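Local structure of pectinesterase (Sitophilus oryzae, 4PMH) at residues A[5-17]-A[337-349]. The protein hydrolyses the methyl esters of pectin, releasing methanol, and probably helps the rice weevil digest plant cell walls. Sequence-based numbering, arbitrary orientation.
Sequences PGTASRPILTASE and TYSGNNANSRDLN
Arg-346 and Glu-17 meet side-on in a bidentate salt bridge at one end of the parallel beta-helix, where the N-terminal segment 5-17 packs on the loop 337-349 that precedes the last strand, 355-359. Arg-346 NE points almost straight at Glu-17 OE2 (3.0 Å, N-H...O 178°), and its NH2 reaches Glu-17 OE1 at 2.8 Å, each on a syn lone pair, the carboxylate and guanidinium planes only 22° apart. Arg-346 NH2 also donates to Ile-12 O (2.7 Å), from above that carbonyl plane, while NH1 donates to Pro-5 O and Asn-341 O, so five bonds fix the guanidinium, and Pro-5 CB lies over one of its faces. Without this guanidinium, as with an alanine here, the Glu-17 carboxylate would probably lose its counter-charge, and three backbone carbonyls a donor each. A capping box positions Glu-17: Thr-14 N donates to OE1 on its anti side, and Glu-17 N to Thr-14 OG1. Leu-348 CD1 and CD2 both lie 3.6 Å from Leu-13 CD2, beside Trp-357. Asn-342 CG sits between backbone N and carbonyl (chi1 71°), which lays the amide against Thr-7 and Ala-8 and lets ND2 donate to Gly-6 O. Tyr-338 OH touches Pro-11 CD at 3.0 Å, at the ring edge.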
# COMPACT_ATOMS: atom_id res chain seq x y z
N PRO A 5 -11.22 23.42 13.95
CA PRO A 5 -11.18 21.96 13.92
C PRO A 5 -11.93 21.27 12.77
O PRO A 5 -11.98 20.02 12.76
CB PRO A 5 -11.83 21.58 15.26
CG PRO A 5 -12.80 22.66 15.50
CD PRO A 5 -12.04 23.91 15.08
N GLY A 6 -12.48 22.02 11.81
CA GLY A 6 -13.15 21.42 10.65
C GLY A 6 -14.61 21.15 10.90
O GLY A 6 -15.20 21.69 11.85
N THR A 7 -15.22 20.32 10.04
CA THR A 7 -16.60 19.88 10.24
C THR A 7 -16.65 18.41 10.64
O THR A 7 -15.69 17.68 10.47
CB THR A 7 -17.44 20.06 8.96
OG1 THR A 7 -17.02 19.12 7.96
CG2 THR A 7 -17.28 21.48 8.39
N ALA A 8 -17.80 17.98 11.14
CA ALA A 8 -18.05 16.59 11.47
C ALA A 8 -17.81 15.65 10.27
O ALA A 8 -17.52 14.46 10.48
CB ALA A 8 -19.48 16.43 12.00
N SER A 9 -17.94 16.15 9.04
CA SER A 9 -17.70 15.35 7.83
C SER A 9 -16.27 15.52 7.28
O SER A 9 -15.82 14.74 6.46
CB SER A 9 -18.70 15.69 6.74
OG SER A 9 -19.99 15.22 7.10
N ARG A 10 -15.56 16.53 7.77
CA ARG A 10 -14.21 16.80 7.31
C ARG A 10 -13.38 17.51 8.37
O ARG A 10 -13.14 18.73 8.29
CB ARG A 10 -14.24 17.61 6.02
CG ARG A 10 -12.89 17.63 5.33
CD ARG A 10 -12.94 18.21 3.93
NE ARG A 10 -11.65 18.02 3.27
CZ ARG A 10 -11.38 18.27 1.99
NH1 ARG A 10 -12.32 18.76 1.17
NH2 ARG A 10 -10.15 18.05 1.54
N PRO A 11 -12.93 16.75 9.38
CA PRO A 11 -12.14 17.32 10.46
C PRO A 11 -10.74 17.69 10.03
O PRO A 11 -10.13 16.99 9.20
CB PRO A 11 -12.13 16.22 11.53
CG PRO A 11 -12.60 14.98 10.87
CD PRO A 11 -13.29 15.34 9.60
N ILE A 12 -10.25 18.78 10.58
CA ILE A 12 -8.95 19.33 10.27
C ILE A 12 -8.16 19.51 11.56
O ILE A 12 -8.67 20.05 12.52
CB ILE A 12 -9.07 20.73 9.59
CG1 ILE A 12 -9.94 20.65 8.34
CG2 ILE A 12 -7.69 21.33 9.29
CD1 ILE A 12 -9.43 19.75 7.22
N LEU A 13 -6.92 19.07 11.56
CA LEU A 13 -6.04 19.23 12.72
C LEU A 13 -5.72 20.71 12.97
O LEU A 13 -5.57 21.51 12.04
CB LEU A 13 -4.73 18.50 12.49
CG LEU A 13 -4.74 16.97 12.32
CD1 LEU A 13 -3.32 16.45 12.14
CD2 LEU A 13 -5.41 16.26 13.48
N THR A 14 -5.57 21.05 14.24
CA THR A 14 -5.06 22.35 14.63
C THR A 14 -3.57 22.41 14.37
O THR A 14 -2.91 21.37 14.26
CB THR A 14 -5.32 22.64 16.12
OG1 THR A 14 -4.57 21.73 16.94
CG2 THR A 14 -6.80 22.50 16.44
N ALA A 15 -3.02 23.62 14.32
CA ALA A 15 -1.57 23.78 14.16
C ALA A 15 -0.79 23.02 15.23
O ALA A 15 0.28 22.46 14.96
CB ALA A 15 -1.19 25.25 14.17
N SER A 16 -1.31 23.02 16.44
CA SER A 16 -0.66 22.37 17.58
C SER A 16 -0.69 20.85 17.42
O SER A 16 0.33 20.16 17.54
CB SER A 16 -1.41 22.79 18.86
OG SER A 16 -0.73 22.36 20.00
N GLU A 17 -1.88 20.33 17.16
CA GLU A 17 -2.05 18.91 16.82
C GLU A 17 -1.13 18.42 15.68
O GLU A 17 -0.56 17.32 15.76
CB GLU A 17 -3.51 18.68 16.45
CG GLU A 17 -4.45 18.63 17.65
CD GLU A 17 -5.91 18.58 17.25
OE1 GLU A 17 -6.22 18.95 16.09
OE2 GLU A 17 -6.78 18.22 18.08
N THR A 337 -20.91 3.76 9.95
CA THR A 337 -21.00 5.08 9.33
C THR A 337 -19.78 5.94 9.69
O THR A 337 -19.24 5.84 10.79
CB THR A 337 -22.26 5.82 9.78
OG1 THR A 337 -22.13 6.18 11.15
CG2 THR A 337 -23.48 4.98 9.61
N TYR A 338 -19.33 6.75 8.73
CA TYR A 338 -18.21 7.68 8.98
C TYR A 338 -18.65 8.70 10.04
O TYR A 338 -19.75 9.26 9.95
CB TYR A 338 -17.74 8.42 7.72
CG TYR A 338 -16.72 9.48 8.12
CD1 TYR A 338 -15.45 9.12 8.55
CD2 TYR A 338 -17.06 10.83 8.14
CE1 TYR A 338 -14.55 10.07 8.99
CE2 TYR A 338 -16.17 11.79 8.59
CZ TYR A 338 -14.92 11.42 9.00
OH TYR A 338 -14.04 12.40 9.41
N SER A 339 -17.80 8.90 11.06
CA SER A 339 -18.06 9.92 12.07
C SER A 339 -16.78 10.71 12.37
O SER A 339 -15.79 10.16 12.86
CB SER A 339 -18.61 9.27 13.35
OG SER A 339 -19.03 10.25 14.30
N GLY A 340 -16.80 12.00 12.08
CA GLY A 340 -15.65 12.88 12.31
C GLY A 340 -15.85 13.71 13.56
O GLY A 340 -16.95 14.21 13.84
N ASN A 341 -14.79 13.84 14.33
CA ASN A 341 -14.82 14.60 15.56
C ASN A 341 -14.23 15.98 15.32
O ASN A 341 -13.02 16.16 15.20
CB ASN A 341 -14.03 13.88 16.67
CG ASN A 341 -14.24 14.52 18.03
OD1 ASN A 341 -14.86 15.59 18.13
ND2 ASN A 341 -13.76 13.86 19.08
N ASN A 342 -15.11 16.95 15.21
CA ASN A 342 -14.69 18.33 14.99
C ASN A 342 -14.81 19.23 16.23
O ASN A 342 -14.93 20.44 16.07
CB ASN A 342 -15.45 18.94 13.80
CG ASN A 342 -16.91 19.22 14.12
OD1 ASN A 342 -17.58 18.40 14.75
ND2 ASN A 342 -17.41 20.36 13.68
N ALA A 343 -14.77 18.64 17.42
CA ALA A 343 -14.78 19.43 18.65
C ALA A 343 -13.47 20.17 18.76
O ALA A 343 -12.43 19.66 18.35
CB ALA A 343 -14.97 18.54 19.86
N ASN A 344 -13.51 21.36 19.34
CA ASN A 344 -12.31 22.18 19.46
C ASN A 344 -11.31 21.50 20.36
O ASN A 344 -10.11 21.53 20.08
CB ASN A 344 -12.61 23.59 19.96
CG ASN A 344 -13.52 24.36 19.01
OD1 ASN A 344 -13.06 25.10 18.13
ND2 ASN A 344 -14.83 24.19 19.18
N SER A 345 -11.79 20.85 21.41
CA SER A 345 -10.93 19.97 22.21
C SER A 345 -11.33 18.52 21.98
O SER A 345 -12.51 18.19 21.95
CB SER A 345 -11.03 20.33 23.68
OG SER A 345 -10.68 21.71 23.89
N ARG A 346 -10.34 17.65 21.81
CA ARG A 346 -10.60 16.27 21.40
C ARG A 346 -9.39 15.40 21.60
O ARG A 346 -8.26 15.89 21.73
CB ARG A 346 -11.02 16.23 19.92
CG ARG A 346 -9.98 16.85 18.99
CD ARG A 346 -10.39 16.88 17.51
NE ARG A 346 -9.46 17.74 16.78
CZ ARG A 346 -9.71 18.31 15.61
NH1 ARG A 346 -10.87 18.12 14.97
NH2 ARG A 346 -8.80 19.13 15.10
N ASP A 347 -9.64 14.09 21.61
CA ASP A 347 -8.58 13.08 21.56
C ASP A 347 -8.53 12.47 20.16
O ASP A 347 -9.45 11.77 19.74
CB ASP A 347 -8.88 12.00 22.59
CG ASP A 347 -7.90 10.81 22.57
OD1 ASP A 347 -6.79 10.85 21.96
OD2 ASP A 347 -8.29 9.83 23.25
N LEU A 348 -7.44 12.70 19.44
CA LEU A 348 -7.35 12.23 18.06
C LEU A 348 -7.24 10.70 17.97
O LEU A 348 -7.36 10.12 16.88
CB LEU A 348 -6.17 12.89 17.33
CG LEU A 348 -6.21 14.43 17.22
CD1 LEU A 348 -4.86 14.93 16.77
CD2 LEU A 348 -7.29 14.91 16.28
N ASN A 349 -7.04 10.05 19.11
CA ASN A 349 -7.03 8.59 19.18
C ASN A 349 -8.31 7.97 19.72
O ASN A 349 -8.37 6.78 19.97
CB ASN A 349 -5.82 8.14 19.98
CG ASN A 349 -4.53 8.36 19.22
OD1 ASN A 349 -4.42 7.98 18.05
ND2 ASN A 349 -3.54 8.97 19.86
O HOH W 1 -5.91 17.13 20.47
O HOH W 2 -7.56 20.21 19.65